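Local coordinates for mRNA-binding protein PUF3 (PDB 3K49) that binds the 3'-UTR of mRNAs for mitochondrial proteins, COX17 among them, through its Pumilio repeat domain, and promotes deadenylation and decay of COX17 mRNA, at residues 129-134 / 164-169; 103-108 / 135-140. All blocks are in the same frame, centred on the assembly; numbering follows the deposited sequence.

Interaction 1 of 2, residues 129-134 / 164-169; sequences QRIELV and EKLPFI
Ile131 reaches from helix 127-134 to the segment 164-169, and its terminal methyl does nearly all the touching. A chi1 of 179° puts CG1 anti to the backbone N, and chi2 then sets CD1, which lies 3.4 Å from Lys165 O. The same methyl lies 4.2 Å from Leu166 CD2 and, more loosely, close to Phe168 CE2. One carbon therefore meets a backbone carbonyl, a leucine branch and a ring edge.

One turn further along the helix, Val134 continues the apolar seam. Its CG1 is 3.8 Å from Leu166 CD2, the two side chains crossing at about a right angle, and 4.0 Å from Phe168 CZ. That second approach is made in the plane of the ring, so the valine methyl abuts the edge of Phe168. Phe168 CG sits between the backbone N and the carbonyl carbon (chi1 52°), while chi2 of 88° sets the turn of the ring. Lys165 directs CB toward the helix and flanks the apolar seam, CB lying 4.4 Å from Ile131 CD1. No hydrogen bond spans the two segments, which meet by van der Waals contact.

The contact joins Pumilio repeat 3, which carries 129-134, to repeat 4, which carries 164-169. Val134 also packs on Ala157 of helix 150-160 and on Ile161, Phe168 touches Ser138, and Leu133 meets Phe101 of helix 91-101.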
ATOM      1  N   GLN A 129      10.567 -18.501  15.262  1.00 53.30           N
ATOM      2  CA  GLN A 129       9.227 -18.447  15.817  1.00 44.74           C
ATOM      3  C   GLN A 129       8.261 -17.836  14.810  1.00 47.14           C
ATOM      4  O   GLN A 129       7.091 -18.210  14.782  1.00 46.79           O
ATOM      5  CB  GLN A 129       9.203 -17.667  17.134  1.00 49.13           C
ATOM      6  CG  GLN A 129       9.672 -18.475  18.314  1.00 48.11           C
ATOM      7  CD  GLN A 129      10.006 -17.624  19.518  1.00 54.11           C
ATOM      8  OE1 GLN A 129      10.587 -16.539  19.397  1.00 49.44           O
ATOM      9  NE2 GLN A 129       9.657 -18.124  20.697  1.00 59.05           N
ATOM     10  N   ARG A 130       8.744 -16.906  13.988  1.00 38.56           N
ATOM     11  CA  ARG A 130       7.905 -16.315  12.951  1.00 40.94           C
ATOM     12  C   ARG A 130       7.358 -17.378  12.010  1.00 44.80           C
ATOM     13  O   ARG A 130       6.140 -17.512  11.826  1.00 44.07           O
ATOM     14  CB  ARG A 130       8.684 -15.292  12.142  1.00 40.34           C
ATOM     15  CG  ARG A 130       8.894 -13.991  12.829  1.00 43.18           C
ATOM     16  CD  ARG A 130       9.876 -13.163  12.032  1.00 42.73           C
ATOM     17  NE  ARG A 130      10.555 -12.226  12.912  1.00 48.58           N
ATOM     18  CZ  ARG A 130      11.765 -11.742  12.686  1.00 51.32           C
ATOM     19  NH1 ARG A 130      12.429 -12.111  11.597  1.00 64.24           N
ATOM     20  NH2 ARG A 130      12.315 -10.905  13.558  1.00 55.45           N
ATOM     21  N   ILE A 131       8.267 -18.145  11.422  1.00 47.42           N
ATOM     22  CA  ILE A 131       7.892 -19.139  10.425  1.00 54.24           C
ATOM     23  C   ILE A 131       7.051 -20.241  11.083  1.00 48.53           C
ATOM     24  O   ILE A 131       6.069 -20.734  10.516  1.00 55.78           O
ATOM     25  CB  ILE A 131       9.138 -19.694   9.670  1.00 46.46           C
ATOM     26  CG1 ILE A 131       8.711 -20.759   8.659  1.00 53.94           C
ATOM     27  CG2 ILE A 131      10.171 -20.237  10.642  1.00 46.78           C
ATOM     28  CD1 ILE A 131       7.672 -20.257   7.650  1.00 50.41           C
ATOM     29  N   GLU A 132       7.417 -20.595  12.303  1.00 48.47           N
ATOM     30  CA  GLU A 132       6.680 -21.598  13.063  1.00 50.85           C
ATOM     31  C   GLU A 132       5.206 -21.223  13.205  1.00 47.72           C
ATOM     32  O   GLU A 132       4.326 -22.062  13.007  1.00 59.83           O
ATOM     33  CB  GLU A 132       7.326 -21.756  14.438  1.00 56.45           C
ATOM     34  CG  GLU A 132       6.899 -22.967  15.235  1.00 52.61           C
ATOM     35  CD  GLU A 132       7.540 -22.978  16.624  1.00 79.20           C
ATOM     36  OE1 GLU A 132       6.841 -23.319  17.601  1.00 88.27           O
ATOM     37  OE2 GLU A 132       8.737 -22.626  16.744  1.00 72.61           O
ATOM     38  N   LEU A 133       4.943 -19.963  13.546  1.00 43.99           N
ATOM     39  CA  LEU A 133       3.573 -19.445  13.632  1.00 55.01           C
ATOM     40  C   LEU A 133       2.877 -19.342  12.266  1.00 54.36           C
ATOM     41  O   LEU A 133       1.726 -19.748  12.110  1.00 46.90           O
ATOM     42  CB  LEU A 133       3.562 -18.072  14.314  1.00 42.31           C
ATOM     43  CG  LEU A 133       3.768 -18.060  15.829  1.00 49.45           C
ATOM     44  CD1 LEU A 133       3.683 -16.637  16.341  1.00 41.59           C
ATOM     45  CD2 LEU A 133       2.736 -18.958  16.545  1.00 48.89           C
ATOM     46  N   VAL A 134       3.582 -18.785  11.288  1.00 44.34           N
ATOM     47  CA  VAL A 134       3.012 -18.584   9.965  1.00 56.78           C
ATOM     48  C   VAL A 134       2.655 -19.897   9.250  1.00 48.55           C
ATOM     49  O   VAL A 134       1.675 -19.953   8.513  1.00 49.50           O
ATOM     50  CB  VAL A 134       3.932 -17.708   9.087  1.00 54.81           C
ATOM     51  CG1 VAL A 134       3.439 -17.699   7.655  1.00 48.60           C
ATOM     52  CG2 VAL A 134       3.989 -16.284   9.655  1.00 48.39           C
ATOM     53  N   GLU A 164      11.834 -17.555   0.510  1.00 49.05           N
ATOM     54  CA  GLU A 164      12.273 -18.950   0.412  1.00 51.42           C
ATOM     55  C   GLU A 164      11.650 -19.823   1.510  1.00 55.02           C
ATOM     56  O   GLU A 164      11.427 -21.021   1.318  1.00 60.91           O
ATOM     57  CB  GLU A 164      13.807 -19.055   0.463  1.00 57.71           C
ATOM     58  CG  GLU A 164      14.453 -18.495   1.727  1.00 74.76           C
ATOM     59  CD  GLU A 164      15.966 -18.344   1.600  1.00 95.92           C
ATOM     60  OE1 GLU A 164      16.565 -17.586   2.400  1.00 81.64           O
ATOM     61  OE2 GLU A 164      16.555 -18.982   0.695  1.00105.80           O
ATOM     62  N   LYS A 165      11.365 -19.233   2.663  1.00 46.51           N
ATOM     63  CA  LYS A 165      10.734 -19.998   3.734  1.00 51.74           C
ATOM     64  C   LYS A 165       9.219 -20.034   3.604  1.00 50.69           C
ATOM     65  O   LYS A 165       8.541 -20.698   4.390  1.00 54.00           O
ATOM     66  CB  LYS A 165      11.123 -19.443   5.103  1.00 61.40           C
ATOM     67  CG  LYS A 165      12.625 -19.435   5.386  1.00 47.01           C
ATOM     68  CD  LYS A 165      12.897 -18.867   6.775  1.00 53.18           C
ATOM     69  CE  LYS A 165      14.373 -18.919   7.141  1.00 75.15           C
ATOM     70  NZ  LYS A 165      14.615 -18.344   8.499  1.00 80.48           N
ATOM     71  N   LEU A 166       8.694 -19.342   2.598  1.00 53.31           N
ATOM     72  CA  LEU A 166       7.250 -19.228   2.393  1.00 55.91           C
ATOM     73  C   LEU A 166       6.734 -19.733   1.034  1.00 60.60           C
ATOM     74  O   LEU A 166       5.975 -19.023   0.364  1.00 61.73           O
ATOM     75  CB  LEU A 166       6.840 -17.763   2.514  1.00 52.67           C
ATOM     76  CG  LEU A 166       6.943 -17.028   3.841  1.00 49.67           C
ATOM     77  CD1 LEU A 166       6.648 -15.552   3.586  1.00 42.60           C
ATOM     78  CD2 LEU A 166       5.973 -17.621   4.844  1.00 42.36           C
ATOM     79  N   PRO A 167       7.112 -20.956   0.624  1.00 60.90           N
ATOM     80  CA  PRO A 167       6.753 -21.401  -0.736  1.00 53.00           C
ATOM     81  C   PRO A 167       5.249 -21.518  -0.908  1.00 56.32           C
ATOM     82  O   PRO A 167       4.719 -21.289  -1.995  1.00 53.36           O
ATOM     83  CB  PRO A 167       7.374 -22.798  -0.838  1.00 52.85           C
ATOM     84  CG  PRO A 167       8.288 -22.926   0.360  1.00 68.23           C
ATOM     85  CD  PRO A 167       7.733 -22.028   1.416  1.00 43.70           C
ATOM     86  N   PHE A 168       4.575 -21.862   0.184  1.00 61.31           N
ATOM     87  CA  PHE A 168       3.143 -22.156   0.177  1.00 52.35           C
ATOM     88  C   PHE A 168       2.260 -20.941  -0.103  1.00 54.32           C
ATOM     89  O   PHE A 168       1.048 -21.073  -0.274  1.00 51.83           O
ATOM     90  CB  PHE A 168       2.739 -22.776   1.512  1.00 53.14           C
ATOM     91  CG  PHE A 168       3.171 -21.977   2.696  1.00 55.15           C
ATOM     92  CD1 PHE A 168       2.362 -20.978   3.203  1.00 53.15           C
ATOM     93  CD2 PHE A 168       4.396 -22.218   3.299  1.00 59.04           C
ATOM     94  CE1 PHE A 168       2.764 -20.232   4.299  1.00 68.49           C
ATOM     95  CE2 PHE A 168       4.811 -21.481   4.403  1.00 62.52           C
ATOM     96  CZ  PHE A 168       3.997 -20.484   4.906  1.00 60.69           C
ATOM     97  N   ILE A 169       2.855 -19.756  -0.135  1.00 55.75           N
ATOM     98  CA  ILE A 169       2.069 -18.570  -0.434  1.00 56.63           C
ATOM     99  C   ILE A 169       1.751 -18.540  -1.930  1.00 55.56           C
ATOM    100  O   ILE A 169       0.595 -18.674  -2.331  1.00 52.33           O
ATOM    101  CB  ILE A 169       2.761 -17.268   0.017  1.00 42.74           C
ATOM    102  CG1 ILE A 169       2.821 -17.212   1.542  1.00 55.99           C
ATOM    103  CG2 ILE A 169       1.976 -16.064  -0.495  1.00 49.95           C
ATOM    104  CD1 ILE A 169       3.210 -15.857   2.088  1.00 56.63           C
TER

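Interaction 2 of 2, residues 103-108 / 135-140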
ATOM      1  N   GLY A 103      -1.016 -23.154  17.640  1.00 61.37           N
ATOM      2  CA  GLY A 103      -2.279 -23.851  17.452  1.00 51.28           C
ATOM      3  C   GLY A 103      -3.452 -22.904  17.310  1.00 48.38           C
ATOM      4  O   GLY A 103      -4.577 -23.343  17.093  1.00 47.82           O
ATOM      5  N   ASN A 104      -3.189 -21.602  17.435  1.00 47.01           N
ATOM      6  CA  ASN A 104      -4.246 -20.593  17.423  1.00 35.51           C
ATOM      7  C   ASN A 104      -4.020 -19.490  16.421  1.00 37.75           C
ATOM      8  O   ASN A 104      -4.770 -18.517  16.404  1.00 39.31           O
ATOM      9  CB  ASN A 104      -4.415 -19.965  18.805  1.00 46.94           C
ATOM     10  CG  ASN A 104      -4.617 -20.999  19.888  1.00 54.22           C
ATOM     11  OD1 ASN A 104      -5.621 -21.708  19.894  1.00 58.10           O
ATOM     12  ND2 ASN A 104      -3.656 -21.095  20.811  1.00 50.48           N
ATOM     13  N   MET A 105      -2.995 -19.638  15.587  1.00 35.52           N
ATOM     14  CA  MET A 105      -2.677 -18.609  14.605  1.00 42.34           C
ATOM     15  C   MET A 105      -3.871 -18.161  13.796  1.00 48.28           C
ATOM     16  O   MET A 105      -4.152 -16.967  13.739  1.00 49.04           O
ATOM     17  CB  MET A 105      -1.559 -19.046  13.656  1.00 45.33           C
ATOM     18  CG  MET A 105      -0.216 -18.437  13.989  1.00 67.06           C
ATOM     19  SD  MET A 105      -0.244 -16.631  13.957  1.00 75.26           S
ATOM     20  CE  MET A 105       0.086 -16.293  12.225  1.00 65.98           C
ATOM     21  N   LYS A 106      -4.559 -19.115  13.163  1.00 47.71           N
ATOM     22  CA  LYS A 106      -5.640 -18.795  12.233  1.00 50.36           C
ATOM     23  C   LYS A 106      -6.719 -17.983  12.923  1.00 43.12           C
ATOM     24  O   LYS A 106      -7.122 -16.917  12.449  1.00 44.21           O
ATOM     25  CB  LYS A 106      -6.229 -20.071  11.624  1.00 52.35           C
ATOM     26  CG  LYS A 106      -7.078 -19.827  10.388  1.00 54.19           C
ATOM     27  CD  LYS A 106      -7.251 -21.100   9.577  1.00 54.37           C
ATOM     28  CE  LYS A 106      -8.437 -20.983   8.641  1.00 52.21           C
ATOM     29  NZ  LYS A 106      -8.584 -22.183   7.770  1.00 65.01           N
ATOM     30  N   GLN A 107      -7.166 -18.483  14.066  1.00 37.44           N
ATOM     31  CA  GLN A 107      -8.226 -17.827  14.804  1.00 40.53           C
ATOM     32  C   GLN A 107      -7.838 -16.403  15.197  1.00 45.41           C
ATOM     33  O   GLN A 107      -8.598 -15.461  14.958  1.00 39.03           O
ATOM     34  CB  GLN A 107      -8.573 -18.653  16.029  1.00 40.76           C
ATOM     35  CG  GLN A 107      -9.628 -18.034  16.909  1.00 55.98           C
ATOM     36  CD  GLN A 107     -10.150 -19.022  17.932  1.00 63.94           C
ATOM     37  OE1 GLN A 107      -9.425 -19.916  18.379  1.00 64.78           O
ATOM     38  NE2 GLN A 107     -11.415 -18.879  18.297  1.00 68.05           N
ATOM     39  N   LEU A 108      -6.655 -16.246  15.790  1.00 38.79           N
ATOM     40  CA  LEU A 108      -6.179 -14.925  16.180  1.00 36.73           C
ATOM     41  C   LEU A 108      -6.046 -14.020  14.959  1.00 35.44           C
ATOM     42  O   LEU A 108      -6.403 -12.843  14.985  1.00 43.87           O
ATOM     43  CB  LEU A 108      -4.838 -15.029  16.909  1.00 38.97           C
ATOM     44  CG  LEU A 108      -4.913 -15.857  18.182  1.00 43.22           C
ATOM     45  CD1 LEU A 108      -3.530 -16.065  18.746  1.00 41.31           C
ATOM     46  CD2 LEU A 108      -5.837 -15.172  19.164  1.00 30.88           C
ATOM     47  N   LEU A 135       3.437 -20.949   9.488  1.00 51.02           N
ATOM     48  CA  LEU A 135       3.169 -22.270   8.912  1.00 45.09           C
ATOM     49  C   LEU A 135       1.755 -22.768   9.185  1.00 48.07           C
ATOM     50  O   LEU A 135       1.254 -23.652   8.485  1.00 52.53           O
ATOM     51  CB  LEU A 135       4.182 -23.299   9.421  1.00 47.15           C
ATOM     52  CG  LEU A 135       5.311 -23.670   8.459  1.00 57.23           C
ATOM     53  CD1 LEU A 135       6.665 -23.595   9.126  1.00 60.94           C
ATOM     54  CD2 LEU A 135       5.081 -25.047   7.884  1.00 71.60           C
ATOM     55  N   GLU A 136       1.114 -22.213  10.207  1.00 46.02           N
ATOM     56  CA  GLU A 136      -0.222 -22.655  10.592  1.00 52.96           C
ATOM     57  C   GLU A 136      -1.260 -22.122   9.629  1.00 57.54           C
ATOM     58  O   GLU A 136      -2.434 -22.515   9.691  1.00 52.19           O
ATOM     59  CB  GLU A 136      -0.561 -22.194  12.007  1.00 37.37           C
ATOM     60  CG  GLU A 136       0.273 -22.850  13.084  1.00 49.82           C
ATOM     61  CD  GLU A 136      -0.107 -22.392  14.481  1.00 67.07           C
ATOM     62  OE1 GLU A 136      -1.317 -22.158  14.725  1.00 58.41           O
ATOM     63  OE2 GLU A 136       0.804 -22.275  15.335  1.00 63.01           O
ATOM     64  N   LEU A 137      -0.820 -21.217   8.757  1.00 48.01           N
ATOM     65  CA  LEU A 137      -1.700 -20.588   7.788  1.00 46.57           C
ATOM     66  C   LEU A 137      -1.473 -21.189   6.410  1.00 51.44           C
ATOM     67  O   LEU A 137      -2.053 -20.726   5.426  1.00 54.15           O
ATOM     68  CB  LEU A 137      -1.474 -19.074   7.756  1.00 44.70           C
ATOM     69  CG  LEU A 137      -1.695 -18.322   9.071  1.00 51.80           C
ATOM     70  CD1 LEU A 137      -1.167 -16.887   8.976  1.00 56.91           C
ATOM     71  CD2 LEU A 137      -3.154 -18.335   9.477  1.00 54.04           C
ATOM     72  N   SER A 138      -0.663 -22.243   6.350  1.00 40.34           N
ATOM     73  CA  SER A 138      -0.201 -22.785   5.071  1.00 60.62           C
ATOM     74  C   SER A 138      -1.313 -23.299   4.138  1.00 58.52           C
ATOM     75  O   SER A 138      -1.124 -23.377   2.923  1.00 70.74           O
ATOM     76  CB  SER A 138       0.871 -23.859   5.292  1.00 57.87           C
ATOM     77  OG  SER A 138       0.337 -24.966   5.996  1.00 68.09           O
ATOM     78  N   ASP A 139      -2.469 -23.631   4.700  1.00 52.14           N
ATOM     79  CA  ASP A 139      -3.578 -24.155   3.916  1.00 45.22           C
ATOM     80  C   ASP A 139      -4.744 -23.194   3.844  1.00 50.46           C
ATOM     81  O   ASP A 139      -5.834 -23.566   3.391  1.00 51.48           O
ATOM     82  CB  ASP A 139      -4.085 -25.453   4.529  1.00 58.65           C
ATOM     83  CG  ASP A 139      -3.033 -26.518   4.560  1.00 82.72           C
ATOM     84  OD1 ASP A 139      -2.704 -27.063   3.482  1.00 91.25           O
ATOM     85  OD2 ASP A 139      -2.535 -26.800   5.666  1.00 82.73           O
ATOM     86  N   SER A 140      -4.523 -21.963   4.289  1.00 46.75           N
ATOM     87  CA  SER A 140      -5.621 -21.010   4.433  1.00 41.12           C
ATOM     88  C   SER A 140      -5.257 -19.685   3.804  1.00 46.16           C
ATOM     89  O   SER A 140      -5.901 -18.664   4.060  1.00 44.14           O
ATOM     90  CB  SER A 140      -5.959 -20.802   5.909  1.00 47.56           C
ATOM     91  OG  SER A 140      -6.112 -22.036   6.576  1.00 52.23           O
TER
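The carboxylate of Glu136 faces the backbone N-H groups of Gly103, just before helix 105-110, and of Met105 at its start. Gly103 N donates to OE2 at 3.1 Å in a nearly straight bond (171°), arriving on the syn side but well out of the carboxylate plane, and makes a weak second bond to OE1. Met105 N binds OE1, also at 3.1 Å, from above that plane. Met105 crosses Glu136 at about a right angle, its CB against Glu136 CB, and Met105 CE meets Leu137 CD1 at 3.5 Å. Leu137 CD2 rests on Lys106 CA. Lys106, extended beyond CG, carries NZ to Ser140 OG, a 2.7 Å hydrogen bond.

Further out, Gln143 OE1 accepts a weak bond from the same NZ, Met105 packs on Ile118 of helix 114-124, and Leu137 on Met144 of helix 141-146. The type I turn from Leu137 to Ser140 brings the serine round to the lysine.

An alanine in place of Glu136 removes the carboxylate, and would probably leave the N-H groups of Gly103 and Met105 without their mates and the turn into helix 105-110 less firmly tied to 135-140. A carboxylate held beside a helix start is likely to be favoured by the helix dipole, and polar grips at both ends flank the apolar middle of this joint between repeats 3 and 4.

How the interactions relate
Interactions 1 and 2 are neighbours on the same side of the chain's centre, their own centres 11 Å apart, and their segments alternate along the sequence. The segments 129-134 and 135-140 are consecutive: the first closes helix 127-134 and the second follows directly. The two interactions also touch in space, Phe168 CD1 lying 3.6 Å from Ser138 CA. Interaction 2 comes nearer the RNA, its nearest atom about 9 Å from the bound nucleic acid, against about 14 Å for interaction 1. Neither contact reaches the RNA; both join successive Pumilio repeats, 1 without any hydrogen bond, 2 with polar bonds added.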